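Local coordinates for protein amorpha-4,11-diene synthase (Artemisia annua, PDB 4GAX) that probably turns farnesyl diphosphate into a sesquiterpene hydrocarbon or alcohol with release of diphosphate, as a class I terpene synthase variant, at residues E53-D58 / A244-N249; E165-R170 / E178-F183; Q252-E257 / Q297-R302. All blocks are in the same frame, centred on the assembly; numbering follows the deposited sequence.

Interaction 1. Residues E53-D58 / A244-N249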
loop_
_atom_site.group_PDB
_atom_site.type_symbol
_atom_site.label_atom_id
_atom_site.label_comp_id
_atom_site.label_asym_id
_atom_site.label_seq_id
_atom_site.Cartn_x
_atom_site.Cartn_y
_atom_site.Cartn_z
ATOM N N GLU A 53 -7.813 -4.978 28.122
ATOM C CA GLU A 53 -8.846 -5.664 27.354
ATOM C C GLU A 53 -10.214 -5.083 27.716
ATOM O O GLU A 53 -11.057 -4.862 26.849
ATOM C CB GLU A 53 -8.824 -7.168 27.670
ATOM C CG GLU A 53 -9.198 -8.094 26.507
ATOM C CD GLU A 53 -9.663 -9.476 26.973
ATOM O OE1 GLU A 53 -8.995 -10.486 26.657
ATOM O OE2 GLU A 53 -10.711 -9.550 27.651
ATOM N N GLN A 54 -10.410 -4.817 29.006
ATOM C CA GLN A 54 -11.696 -4.366 29.530
ATOM C C GLN A 54 -12.004 -2.909 29.206
ATOM O O GLN A 54 -13.120 -2.578 28.799
ATOM C CB GLN A 54 -11.751 -4.564 31.046
ATOM C CG GLN A 54 -13.108 -4.241 31.639
ATOM C CD GLN A 54 -14.217 -5.055 30.993
ATOM O OE1 GLN A 54 -14.060 -6.254 30.748
ATOM N NE2 GLN A 54 -15.340 -4.404 30.700
ATOM N N ILE A 55 -11.022 -2.040 29.427
ATOM C CA ILE A 55 -11.161 -0.628 29.098
ATOM C C ILE A 55 -11.538 -0.505 27.629
ATOM O O ILE A 55 -12.484 0.200 27.275
ATOM C CB ILE A 55 -9.847 0.146 29.349
ATOM C CG1 ILE A 55 -9.550 0.246 30.849
ATOM C CG2 ILE A 55 -9.912 1.544 28.737
ATOM C CD1 ILE A 55 -10.413 1.253 31.585
ATOM N N VAL A 56 -10.810 -1.223 26.784
ATOM C CA VAL A 56 -11.003 -1.142 25.352
ATOM C C VAL A 56 -12.379 -1.669 24.946
ATOM O O VAL A 56 -13.012 -1.142 24.029
ATOM C CB VAL A 56 -9.862 -1.870 24.603
ATOM C CG1 VAL A 56 -10.392 -2.698 23.451
ATOM C CG2 VAL A 56 -8.824 -0.867 24.119
ATOM N N LYS A 57 -12.854 -2.690 25.651
ATOM C CA LYS A 57 -14.144 -3.299 25.335
ATOM C C LYS A 57 -15.282 -2.294 25.522
ATOM O O LYS A 57 -16.142 -2.135 24.646
ATOM C CB LYS A 57 -14.366 -4.552 26.194
ATOM C CG LYS A 57 -15.652 -5.307 25.896
ATOM C CD LYS A 57 -15.649 -6.701 26.522
ATOM C CE LYS A 57 -15.664 -6.645 28.044
ATOM N NZ LYS A 57 -15.590 -8.008 28.648
ATOM N N ASP A 58 -15.268 -1.597 26.654
ATOM C CA ASP A 58 -16.290 -0.598 26.954
ATOM C C ASP A 58 -16.190 0.645 26.064
ATOM O O ASP A 58 -17.209 1.262 25.721
ATOM C CB ASP A 58 -16.234 -0.221 28.429
ATOM C CG ASP A 58 -16.359 -1.435 29.334
ATOM O OD1 ASP A 58 -17.234 -2.289 29.067
ATOM O OD2 ASP A 58 -15.573 -1.540 30.299
ATOM N N ALA A 244 -8.263 4.915 20.214
ATOM C CA ALA A 244 -7.311 4.868 19.106
ATOM C C ALA A 244 -5.874 4.672 19.586
ATOM O O ALA A 244 -5.079 3.985 18.938
ATOM C CB ALA A 244 -7.416 6.136 18.232
ATOM N N LYS A 245 -5.533 5.287 20.709
ATOM C CA LYS A 245 -4.157 5.210 21.191
ATOM C C LYS A 245 -3.881 3.866 21.855
ATOM O O LYS A 245 -2.800 3.297 21.678
ATOM C CB LYS A 245 -3.856 6.352 22.157
ATOM C CG LYS A 245 -3.865 7.734 21.515
ATOM C CD LYS A 245 -3.730 8.828 22.607
ATOM C CE LYS A 245 -2.322 9.378 22.686
ATOM N NZ LYS A 245 -2.154 10.333 23.840
ATOM N N LEU A 246 -4.848 3.370 22.631
ATOM C CA LEU A 246 -4.721 2.061 23.282
ATOM C C LEU A 246 -4.582 0.979 22.214
ATOM O O LEU A 246 -3.745 0.069 22.316
ATOM C CB LEU A 246 -5.946 1.759 24.152
ATOM C CG LEU A 246 -5.920 2.118 25.644
ATOM C CD1 LEU A 246 -5.046 3.314 25.917
ATOM C CD2 LEU A 246 -7.344 2.371 26.163
ATOM N N GLU A 247 -5.415 1.085 21.185
ATOM C CA GLU A 247 -5.426 0.116 20.094
ATOM C C GLU A 247 -4.167 0.237 19.252
ATOM O O GLU A 247 -3.620 -0.765 18.812
ATOM C CB GLU A 247 -6.655 0.327 19.221
ATOM C CG GLU A 247 -7.923 -0.198 19.864
ATOM C CD GLU A 247 -7.925 -1.714 19.982
ATOM O OE1 GLU A 247 -7.250 -2.391 19.164
ATOM O OE2 GLU A 247 -8.605 -2.227 20.892
ATOM N N PHE A 248 -3.700 1.461 19.035
ATOM C CA PHE A 248 -2.483 1.629 18.260
ATOM C C PHE A 248 -1.377 0.837 18.904
ATOM O O PHE A 248 -0.632 0.144 18.218
ATOM C CB PHE A 248 -2.038 3.086 18.189
ATOM C CG PHE A 248 -0.862 3.277 17.291
ATOM C CD1 PHE A 248 -1.045 3.423 15.925
ATOM C CD2 PHE A 248 0.429 3.213 17.792
ATOM C CE1 PHE A 248 0.043 3.572 15.083
ATOM C CE2 PHE A 248 1.533 3.349 16.949
ATOM C CZ PHE A 248 1.334 3.533 15.599
ATOM N N ASN A 249 -1.259 0.963 20.221
ATOM C CA ASN A 249 -0.166 0.302 20.944
ATOM C C ASN A 249 -0.326 -1.219 20.964
ATOM O O ASN A 249 0.659 -1.961 20.826
ATOM C CB ASN A 249 0.007 0.882 22.359
ATOM C CG ASN A 249 0.650 2.275 22.352
ATOM O OD1 ASN A 249 1.202 2.729 21.331
ATOM N ND2 ASN A 249 0.590 2.956 23.500
#

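Interaction 2. Residues E165-R170 / E178-F183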
loop_
_atom_site.group_PDB
_atom_site.type_symbol
_atom_site.label_atom_id
_atom_site.label_comp_id
_atom_site.label_asym_id
_atom_site.label_seq_id
_atom_site.Cartn_x
_atom_site.Cartn_y
_atom_site.Cartn_z
ATOM N N GLU A 165 -8.753 16.733 -0.498
ATOM C CA GLU A 165 -8.622 15.290 -0.325
ATOM C C GLU A 165 -9.493 14.527 -1.315
ATOM O O GLU A 165 -9.067 13.485 -1.839
ATOM C CB GLU A 165 -8.925 14.851 1.120
ATOM C CG GLU A 165 -8.027 15.484 2.183
ATOM C CD GLU A 165 -6.578 14.993 2.120
ATOM O OE1 GLU A 165 -6.221 14.255 1.169
ATOM O OE2 GLU A 165 -5.784 15.338 3.033
ATOM N N ALA A 166 -10.693 15.038 -1.588
ATOM C CA ALA A 166 -11.572 14.398 -2.582
ATOM C C ALA A 166 -10.938 14.307 -3.985
ATOM O O ALA A 166 -11.164 13.325 -4.731
ATOM C CB ALA A 166 -12.899 15.126 -2.657
ATOM N N THR A 167 -10.140 15.315 -4.346
ATOM C CA THR A 167 -9.537 15.363 -5.692
ATOM C C THR A 167 -8.629 14.166 -5.925
ATOM O O THR A 167 -8.452 13.732 -7.055
ATOM C CB THR A 167 -8.724 16.660 -5.954
ATOM O OG1 THR A 167 -7.545 16.667 -5.127
ATOM C CG2 THR A 167 -9.569 17.907 -5.654
ATOM N N SER A 168 -8.052 13.625 -4.855
ATOM C CA SER A 168 -7.176 12.450 -4.990
ATOM C C SER A 168 -7.873 11.201 -5.508
ATOM O O SER A 168 -7.195 10.273 -5.963
ATOM C CB SER A 168 -6.516 12.098 -3.659
ATOM O OG SER A 168 -5.744 13.189 -3.237
ATOM N N MET A 169 -9.206 11.165 -5.429
ATOM C CA MET A 169 -9.975 10.003 -5.872
ATOM C C MET A 169 -10.430 10.144 -7.304
ATOM O O MET A 169 -11.234 9.338 -7.773
ATOM C CB MET A 169 -11.243 9.806 -5.018
ATOM C CG MET A 169 -11.039 9.983 -3.532
ATOM S SD MET A 169 -9.993 8.707 -2.823
ATOM C CE MET A 169 -11.007 7.254 -3.020
ATOM N N ARG A 170 -9.954 11.165 -8.002
ATOM C CA ARG A 170 -10.476 11.433 -9.337
ATOM C C ARG A 170 -9.965 10.425 -10.351
ATOM O O ARG A 170 -8.874 9.850 -10.183
ATOM C CB ARG A 170 -10.116 12.848 -9.792
ATOM C CG ARG A 170 -8.670 13.038 -10.181
ATOM C CD ARG A 170 -8.343 14.550 -10.236
ATOM N NE ARG A 170 -6.950 14.817 -10.583
ATOM C CZ ARG A 170 -5.921 14.701 -9.742
ATOM N NH1 ARG A 170 -6.115 14.293 -8.498
ATOM N NH2 ARG A 170 -4.687 14.974 -10.158
ATOM N N GLU A 178 -9.933 18.242 -11.432
ATOM C CA GLU A 178 -8.676 18.864 -11.848
ATOM C C GLU A 178 -8.691 20.349 -11.426
ATOM O O GLU A 178 -7.737 20.863 -10.833
ATOM C CB GLU A 178 -8.493 18.754 -13.370
ATOM C CG GLU A 178 -8.363 17.331 -13.881
ATOM C CD GLU A 178 -7.118 16.633 -13.360
ATOM O OE1 GLU A 178 -6.102 17.327 -13.095
ATOM O OE2 GLU A 178 -7.157 15.383 -13.230
ATOM N N ASP A 179 -9.787 21.033 -11.740
ATOM C CA ASP A 179 -9.952 22.431 -11.344
ATOM C C ASP A 179 -9.865 22.595 -9.831
ATOM O O ASP A 179 -9.193 23.505 -9.329
ATOM C CB ASP A 179 -11.300 22.965 -11.839
ATOM C CG ASP A 179 -11.324 23.184 -13.348
ATOM O OD1 ASP A 179 -10.245 23.085 -13.979
ATOM O OD2 ASP A 179 -12.413 23.476 -13.898
ATOM N N ALA A 180 -10.548 21.723 -9.104
ATOM C CA ALA A 180 -10.582 21.839 -7.643
ATOM C C ALA A 180 -9.204 21.618 -7.039
ATOM O O ALA A 180 -8.872 22.189 -5.994
ATOM C CB ALA A 180 -11.602 20.865 -7.042
ATOM N N LEU A 181 -8.392 20.789 -7.695
ATOM C CA LEU A 181 -7.057 20.499 -7.176
ATOM C C LEU A 181 -6.186 21.749 -7.276
ATOM O O LEU A 181 -5.493 22.122 -6.322
ATOM C CB LEU A 181 -6.413 19.328 -7.932
ATOM C CG LEU A 181 -4.965 19.013 -7.507
ATOM C CD1 LEU A 181 -4.855 18.827 -5.981
ATOM C CD2 LEU A 181 -4.415 17.775 -8.225
ATOM N N VAL A 182 -6.244 22.419 -8.421
ATOM C CA VAL A 182 -5.485 23.654 -8.617
ATOM C C VAL A 182 -5.930 24.737 -7.629
ATOM O O VAL A 182 -5.097 25.413 -7.018
ATOM C CB VAL A 182 -5.623 24.162 -10.073
ATOM C CG1 VAL A 182 -5.023 25.564 -10.223
ATOM C CG2 VAL A 182 -4.953 23.187 -11.029
ATOM N N PHE A 183 -7.242 24.878 -7.463
ATOM C CA PHE A 183 -7.835 25.885 -6.577
ATOM C C PHE A 183 -7.424 25.647 -5.108
ATOM O O PHE A 183 -6.850 26.518 -4.453
ATOM C CB PHE A 183 -9.366 25.853 -6.755
ATOM C CG PHE A 183 -10.126 26.770 -5.825
ATOM C CD1 PHE A 183 -10.242 28.126 -6.105
ATOM C CD2 PHE A 183 -10.756 26.263 -4.698
ATOM C CE1 PHE A 183 -10.945 28.966 -5.254
ATOM C CE2 PHE A 183 -11.466 27.099 -3.840
ATOM C CZ PHE A 183 -11.560 28.446 -4.120
HETATM O O HOH W 1 -3.999 15.923 -12.692
#

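Interaction 3. Residues Q252-E257 / Q297-R302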
loop_
_atom_site.group_PDB
_atom_site.type_symbol
_atom_site.label_atom_id
_atom_site.label_comp_id
_atom_site.label_asym_id
_atom_site.label_seq_id
_atom_site.Cartn_x
_atom_site.Cartn_y
_atom_site.Cartn_z
ATOM N N GLN A 252 0.541 -2.382 17.467
ATOM C CA GLN A 252 1.992 -2.288 17.333
ATOM C C GLN A 252 2.705 -3.466 17.996
ATOM O O GLN A 252 3.698 -3.975 17.458
ATOM C CB GLN A 252 2.512 -0.973 17.907
ATOM C CG GLN A 252 3.987 -0.728 17.617
ATOM C CD GLN A 252 4.490 0.543 18.251
ATOM O OE1 GLN A 252 4.508 0.677 19.486
ATOM N NE2 GLN A 252 4.909 1.498 17.408
ATOM N N SER A 253 2.211 -3.898 19.159
ATOM C CA SER A 253 2.812 -5.055 19.829
ATOM C C SER A 253 2.698 -6.304 18.960
ATOM O O SER A 253 3.625 -7.107 18.895
ATOM C CB SER A 253 2.175 -5.310 21.203
ATOM O OG SER A 253 2.581 -4.318 22.118
ATOM N N LEU A 254 1.565 -6.456 18.284
ATOM C CA LEU A 254 1.356 -7.606 17.409
ATOM C C LEU A 254 2.331 -7.544 16.236
ATOM O O LEU A 254 2.955 -8.547 15.886
ATOM C CB LEU A 254 -0.091 -7.641 16.901
ATOM C CG LEU A 254 -0.355 -8.695 15.822
ATOM C CD1 LEU A 254 -0.222 -10.129 16.372
ATOM C CD2 LEU A 254 -1.721 -8.492 15.189
ATOM N N HIS A 255 2.473 -6.363 15.639
ATOM C CA HIS A 255 3.422 -6.180 14.537
ATOM C C HIS A 255 4.820 -6.531 14.997
ATOM O O HIS A 255 5.580 -7.156 14.257
ATOM C CB HIS A 255 3.402 -4.738 14.020
ATOM C CG HIS A 255 2.099 -4.340 13.401
ATOM N ND1 HIS A 255 1.671 -3.032 13.335
ATOM C CD2 HIS A 255 1.133 -5.086 12.809
ATOM C CE1 HIS A 255 0.493 -2.986 12.733
ATOM N NE2 HIS A 255 0.145 -4.215 12.401
ATOM N N ARG A 256 5.159 -6.129 16.219
ATOM C CA ARG A 256 6.472 -6.431 16.751
ATOM C C ARG A 256 6.661 -7.933 16.954
ATOM O O ARG A 256 7.773 -8.448 16.762
ATOM C CB ARG A 256 6.729 -5.658 18.049
ATOM C CG ARG A 256 7.052 -4.193 17.813
ATOM C CD ARG A 256 8.439 -4.021 17.198
ATOM N NE ARG A 256 9.495 -4.392 18.141
ATOM C CZ ARG A 256 10.146 -3.538 18.932
ATOM N NH1 ARG A 256 9.869 -2.242 18.899
ATOM N NH2 ARG A 256 11.091 -3.989 19.751
ATOM N N GLU A 257 5.598 -8.629 17.350
ATOM C CA GLU A 257 5.652 -10.100 17.481
ATOM C C GLU A 257 5.910 -10.774 16.128
ATOM O O GLU A 257 6.707 -11.714 16.033
ATOM C CB GLU A 257 4.348 -10.656 18.088
ATOM C CG GLU A 257 4.059 -10.193 19.520
ATOM C CD GLU A 257 2.785 -10.820 20.106
ATOM O OE1 GLU A 257 1.841 -11.107 19.332
ATOM O OE2 GLU A 257 2.728 -11.035 21.339
ATOM N N GLN A 297 -6.375 -9.106 11.802
ATOM C CA GLN A 297 -6.937 -10.289 11.172
ATOM C C GLN A 297 -5.982 -10.882 10.121
ATOM O O GLN A 297 -6.057 -12.070 9.792
ATOM C CB GLN A 297 -8.290 -9.935 10.513
ATOM C CG GLN A 297 -9.376 -9.396 11.480
ATOM C CD GLN A 297 -9.099 -7.986 12.037
ATOM O OE1 GLN A 297 -8.264 -7.256 11.521
ATOM N NE2 GLN A 297 -9.809 -7.615 13.101
ATOM N N TYR A 298 -5.096 -10.050 9.585
ATOM C CA TYR A 298 -4.216 -10.467 8.499
ATOM C C TYR A 298 -2.761 -10.790 8.898
ATOM O O TYR A 298 -1.852 -10.759 8.067
ATOM C CB TYR A 298 -4.265 -9.412 7.398
ATOM C CG TYR A 298 -5.688 -9.181 6.928
ATOM C CD1 TYR A 298 -6.416 -10.211 6.350
ATOM C CD2 TYR A 298 -6.311 -7.946 7.090
ATOM C CE1 TYR A 298 -7.731 -10.015 5.913
ATOM C CE2 TYR A 298 -7.645 -7.734 6.642
ATOM C CZ TYR A 298 -8.335 -8.779 6.061
ATOM O OH TYR A 298 -9.640 -8.589 5.635
ATOM N N SER A 299 -2.561 -11.120 10.161
ATOM C CA SER A 299 -1.248 -11.502 10.681
ATOM C C SER A 299 -0.550 -12.633 9.919
ATOM O O SER A 299 0.622 -12.503 9.545
ATOM C CB SER A 299 -1.362 -11.890 12.160
ATOM O OG SER A 299 -0.069 -12.035 12.701
ATOM N N ARG A 300 -1.252 -13.745 9.694
ATOM C CA ARG A 300 -0.645 -14.866 8.968
ATOM C C ARG A 300 -0.280 -14.465 7.551
ATOM O O ARG A 300 0.789 -14.840 7.042
ATOM C CB ARG A 300 -1.572 -16.085 8.924
ATOM C CG ARG A 300 -1.769 -16.767 10.270
ATOM C CD ARG A 300 -2.217 -18.221 10.104
ATOM N NE ARG A 300 -1.115 -19.099 9.700
ATOM C CZ ARG A 300 -0.226 -19.626 10.544
ATOM N NH1 ARG A 300 -0.298 -19.359 11.843
ATOM N NH2 ARG A 300 0.743 -20.417 10.090
ATOM N N ALA A 301 -1.163 -13.697 6.919
ATOM C CA ALA A 301 -0.912 -13.234 5.554
ATOM C C ALA A 301 0.307 -12.333 5.476
ATOM O O ALA A 301 1.101 -12.469 4.548
ATOM C CB ALA A 301 -2.143 -12.525 4.979
ATOM N N ARG A 302 0.471 -11.420 6.442
ATOM C CA ARG A 302 1.649 -10.555 6.460
ATOM C C ARG A 302 2.952 -11.334 6.601
ATOM O O ARG A 302 3.965 -11.031 5.942
ATOM C CB ARG A 302 1.569 -9.542 7.622
ATOM C CG ARG A 302 0.692 -8.336 7.357
ATOM C CD ARG A 302 0.948 -7.267 8.421
ATOM N NE ARG A 302 0.483 -7.703 9.738
ATOM C CZ ARG A 302 -0.793 -7.695 10.113
ATOM N NH1 ARG A 302 -1.735 -7.291 9.257
ATOM N NH2 ARG A 302 -1.129 -8.096 11.342
#

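Interaction 1. Residues E53-D58 / A244-N249
Val-56 has its CB bond aimed toward helix 238-269 and ends between two neighbours on it, Leu-246 and Glu-247. The two helix segments pass at an axis distance of 10.5 Å and run more against than along each other, with 133° between their directions. Each offers two side chains to the contact. Val-56 and Leu-246 lie alongside, running opposite ways: CG2 of Val-56 packs nearest CB of Leu-246, at 3.9 Å, and also comes within 4.1 Å of Leu-246 CD2. That same leucine methyl is used by Ile-55, whose CG2 branch meets Leu-246 CD2 at 3.7 Å. Ile-55 holds its CG2 anti to its own backbone N, while the longer CG1 arm, with CD1, leads away from the contact.

Glu-247 comes in from another direction, crossing Val-56 at about a right angle. Its CB is not aimed at helix 52-71, but the bend at chi2 (-67°) brings the carboxylate round, and OE2 lies 3.2 Å from Val-56 CG1 and 3.5 Å from Val-56 CG2. The other oxygen, OE1, is hydrogen-bonded to the hydroxyl of Tyr-94, which helps fix how the carboxylate is turned. One turn back on the same helix, Lys-242 and Leu-243 extend the floor beneath Ile-55 and Val-56.

The contact thus brings a helix of the N-terminal terpene synthase domain against the long helix 238-269. No hydrogen bond or salt bridge joins the two segments: the contact is apolar packing of branched side chains, and the buried carboxylate presents an oxygen to valine methyls that can offer it only van der Waals contact.

Interaction 2. Residues E165-R170 / E178-F183
The backbone makes a type I turn from Thr-167 to Arg-170 beside helix 175-194, bringing the CA atoms of Thr-167 and Leu-181 to 5.9 Å. Thr-167 meets the helix with both branches: CG2 lies 3.8 Å from Ala-180 CB, and OG1 lies 3.6 Å from Leu-181 CD1, its polar need met by Tyr-164 O. Leu-181 crosses it at about a right angle, then reaches on with CD2 to cover one face of the Arg-170 guanidinium, 3.4 Å from NH2.

Helices 157-167 and 175-194 are consecutive, so this is the connecting-loop end of an alpha-alpha hairpin in the helical N-terminal domain. Arg-170 sets CG between its backbone N and carbonyl carbon (chi1 74°), and the chain then runs extended to NE, carrying the guanidinium to Glu-178. NE gives a salt-bridging hydrogen bond to Glu-178 OE2 (2.7 Å, 154° at the hydrogen), approaching that oxygen from above its carboxylate plane. NH1 turns back to Thr-167 O at 2.8 Å, on the face of that carbonyl opposite to Arg-170 N. NH2 donates to a water that in turn donates to Glu-178 OE1. Replacing Arg-170 with an alanine would probably leave Glu-178 with Lys-505 but no arginine, take the NH1 bond from Thr-167 O and open a gap beside Leu-181 CD2. Asn-508 ND2 binds the carbonyls of Ser-168 and Arg-170, tying the hairpin to helix 489-513.

Interaction 3. Residues Q252-E257 / Q297-R302
Leu-254 and His-255, successive residues of helix 238-269, face the first turn of helix 299-322, the helix that bears the aspartate-rich DDxxD motif of class I terpene synthases further along. Tyr-298 sits at the N-cap position of that helix, so the contact lies at its very start.

The van der Waals part belongs to Leu-254. Its CG is anti to the backbone N (chi1 172°), which sends the two methyls toward helix 299-322: CD1 lies 4.1 Å from Ser-299 OG, while CD2 comes up to the edge of the Arg-302 guanidinium, 3.9 Å from NH2.

The flat groups form the second part. His-255 brings its CD2 edge over one face of that guanidinium, 4.0 Å from NH2, with the two planes 82° apart; ring edge meets cation face, and nothing is stacked.

Polar bonds run past the contact rather than through it. Glu-258, one turn beyond Leu-254, takes Arg-302 NH2 in a salt bridge and Ser-299 OG in a hydrogen bond through the same OE2, and so joins the two helices where Leu-254 and His-255 make no hydrogen bond across. Arg-302 NH1 is hydrogen-bonded to the carbonyls of Arg-293 and Glu-295, and His-255 NE2 to that of Phe-294, so arginine and histidine both anchor the incoming loop. On the guanidinium face opposite to His-255 lies Tyr-298 O, 3.7 Å above the plane.

Interactions 1 and 3 share helix 238-269: their segments on it, 244-249 and 252-257, follow closely, and the contact centres are about 17 Å apart on the same side of the chain's centre. That one helix therefore meets a helix of the N-terminal domain at one level and the start of helix 299-322 at the next. Interaction 2 stands apart, its centre about 36 Å from interaction 1 and about 35 Å from interaction 3, on the opposite side of the chain's centre from the latter; its nearest atoms stay about 18 Å from either. Of the three, interaction 3 lies on the helix that probably carries the metal-binding motif, several turns before it.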